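Local coordinates for oxidoreductase, Gfo/Idh/MocA family (Vibrio cholerae, PDB 1XEA) that probably acts as a nicotinamide-dinucleotide-dependent oxidoreductase of the Gfo/Idh/MocA family, binding its nucleotide in an N-terminal Rossmann fold, at the interface of chains A and B. Residues are numbered along the deposited sequence; one frame, centred on the assembly and turned at random. Chains: chain A/B, Oxidoreductase, Gfo/Idh/MocA family.

The interface of chains A and B. Residues chain A 189-191, 199, 201, 216; chain B 145, 205, 210, 229.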
loop_
_atom_site.group_PDB
_atom_site.type_symbol
_atom_site.label_atom_id
_atom_site.label_comp_id
_atom_site.label_asym_id
_atom_site.label_seq_id
_atom_site.Cartn_x
_atom_site.Cartn_y
_atom_site.Cartn_z
ATOM N N THR A 189 19.237 -24.077 -2.214
ATOM C CA THR A 189 20.173 -22.966 -2.097
ATOM C C THR A 189 20.152 -22.484 -0.661
ATOM O O THR A 189 19.107 -22.502 -0.023
ATOM C CB THR A 189 19.754 -21.801 -3.002
ATOM O OG1 THR A 189 19.893 -22.190 -4.371
ATOM C CG2 THR A 189 20.612 -20.584 -2.744
ATOM N N TYR A 190 21.290 -22.047 -0.142
ATOM C CA TYR A 190 21.302 -21.556 1.226
ATOM C C TYR A 190 22.520 -20.697 1.487
ATOM O O TYR A 190 23.368 -20.527 0.613
ATOM C CB TYR A 190 21.240 -22.726 2.216
ATOM C CG TYR A 190 22.400 -23.678 2.120
ATOM C CD1 TYR A 190 23.621 -23.373 2.716
ATOM C CD2 TYR A 190 22.297 -24.866 1.393
ATOM C CE1 TYR A 190 24.712 -24.216 2.592
ATOM C CE2 TYR A 190 23.386 -25.724 1.258
ATOM C CZ TYR A 190 24.592 -25.390 1.860
ATOM O OH TYR A 190 25.688 -26.214 1.728
ATOM N N HIS A 191 22.578 -20.132 2.687
ATOM C CA HIS A 191 23.687 -19.288 3.095
ATOM C C HIS A 191 23.918 -19.484 4.577
ATOM O O HIS A 191 22.975 -19.593 5.353
ATOM C CB HIS A 191 23.381 -17.817 2.835
ATOM C CG HIS A 191 24.486 -16.886 3.247
ATOM N ND1 HIS A 191 25.725 -16.881 2.640
ATOM C CD2 HIS A 191 24.522 -15.903 4.180
ATOM C CE1 HIS A 191 26.472 -15.932 3.174
ATOM N NE2 HIS A 191 25.766 -15.323 4.109
ATOM N N ARG A 199 19.743 -18.166 5.534
ATOM C CA ARG A 199 18.604 -18.311 4.630
ATOM C C ARG A 199 18.657 -19.623 3.854
ATOM O O ARG A 199 19.734 -20.094 3.489
ATOM C CB ARG A 199 18.527 -17.158 3.632
ATOM C CG ARG A 199 19.525 -17.296 2.537
ATOM C CD ARG A 199 19.139 -16.572 1.285
ATOM N NE ARG A 199 20.143 -16.869 0.272
ATOM C CZ ARG A 199 20.248 -18.037 -0.356
ATOM N NH1 ARG A 199 19.403 -19.023 -0.093
ATOM N NH2 ARG A 199 21.224 -18.243 -1.229
ATOM N N ASP A 201 16.595 -21.795 0.588
ATOM C CA ASP A 201 15.670 -21.681 -0.534
ATOM C C ASP A 201 15.538 -22.973 -1.316
ATOM O O ASP A 201 16.445 -23.360 -2.057
ATOM C CB ASP A 201 16.112 -20.565 -1.478
ATOM C CG ASP A 201 15.957 -19.185 -0.864
ATOM O OD1 ASP A 201 14.839 -18.855 -0.415
ATOM O OD2 ASP A 201 16.946 -18.423 -0.833
ATOM N N ASN A 216 14.417 -16.505 4.897
ATOM C CA ASN A 216 15.623 -15.748 5.173
ATOM C C ASN A 216 15.483 -15.239 6.590
ATOM O O ASN A 216 14.846 -14.211 6.830
ATOM C CB ASN A 216 15.753 -14.572 4.212
ATOM C CG ASN A 216 17.079 -13.876 4.338
ATOM O OD1 ASN A 216 17.661 -13.824 5.417
ATOM N ND2 ASN A 216 17.567 -13.329 3.238
ATOM N N ARG B 145 23.012 -10.671 -0.635
ATOM C CA ARG B 145 22.811 -12.065 -0.271
ATOM C C ARG B 145 21.855 -12.641 -1.295
ATOM O O ARG B 145 21.937 -13.814 -1.635
ATOM C CB ARG B 145 22.218 -12.191 1.133
ATOM C CG ARG B 145 23.166 -11.766 2.237
ATOM C CD ARG B 145 24.338 -12.719 2.362
ATOM N NE ARG B 145 25.402 -12.158 3.191
ATOM C CZ ARG B 145 26.506 -11.595 2.711
ATOM N NH1 ARG B 145 26.696 -11.522 1.398
ATOM N NH2 ARG B 145 27.414 -11.101 3.547
ATOM N N GLN B 205 23.536 -19.384 -7.963
ATOM C CA GLN B 205 24.229 -18.764 -6.845
ATOM C C GLN B 205 25.747 -18.641 -7.029
ATOM O O GLN B 205 26.461 -19.642 -7.108
ATOM C CB GLN B 205 23.907 -19.532 -5.561
ATOM C CG GLN B 205 24.618 -19.000 -4.338
ATOM C CD GLN B 205 23.975 -19.457 -3.047
ATOM O OE1 GLN B 205 23.490 -20.589 -2.947
ATOM N NE2 GLN B 205 23.980 -18.584 -2.040
ATOM N N LEU B 210 22.546 -15.016 -4.113
ATOM C CA LEU B 210 21.568 -15.748 -4.905
ATOM C C LEU B 210 20.904 -14.780 -5.883
ATOM O O LEU B 210 20.131 -13.912 -5.475
ATOM C CB LEU B 210 20.503 -16.375 -4.002
ATOM C CG LEU B 210 19.311 -16.991 -4.740
ATOM C CD1 LEU B 210 19.785 -18.080 -5.698
ATOM C CD2 LEU B 210 18.323 -17.557 -3.738
ATOM N N SER B 229 18.224 -8.562 -0.824
ATOM C CA SER B 229 18.463 -8.726 0.606
ATOM C C SER B 229 19.932 -8.803 0.995
ATOM O O SER B 229 20.722 -9.500 0.367
ATOM C CB SER B 229 17.731 -9.957 1.146
ATOM O OG SER B 229 18.299 -11.166 0.680
HETATM O O HOH W 1 22.907 -15.754 0.364
#
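All the chain A residues of this patch have extended strand backbones and lie on strands 186-193, 196-206 and 209-216, which face strands 196-206, 209-216 and 223-230 of chain B together with the loop residue B:Arg145. A:Arg199 is central. Its CG takes the crowded position between backbone N and carbonyl carbon (chi1 77°), and the chain then runs extended to NE. Its guanidinium is held within its own subunit by a salt bridge from NH1 to the carboxylate OD2 of A:Asp201 (2.6 Å), which should help fix its rotation and balance its charge. One guanidinium face lies against the A:Tyr190 and A:His191 backbone; the opposite face takes the CD2 methyl of B:Leu210, 3.8 Å above the plane and toward the rim. That methyl also packs against the CG2 methyl of A:Thr189 (3.9 Å), so B:Leu210 spans A:Arg199 and A:Thr189, its CD2 also crossing obliquely beside the A:Asp201 carboxylate. The arginine NE reaches water 1 (3.0 Å), which in turn meets the backbone O of B:Arg145 (3.0 Å), giving a solvent-mediated polar link between subunits. B:Gln205, extended beyond CG, comes tip to tip with A:Arg199, amide and guanidinium planes 30° apart. The modelled amide NE2 makes a weak hydrogen bond to the A:Tyr190 carbonyl O (3.3 Å); A:Arg199 NH2 and B:Gln205 NE2, as placed, are two donors side by side with the N-H pointing away, so that pair counts as proximity only. Farther along, B:Arg145, bent at chi2, sets its CD over one face of the A:His191 imidazole, 3.8 Å from the ring centroid, a CH-pi contact; ring and guanidinium planes are 42° apart. With its two-fold twin, this mixed polar and apolar patch contributes to the sheet-to-sheet packing that joins chains A and B, plausibly stabilising an oligomer, although the structure alone does not establish the assembly in solution.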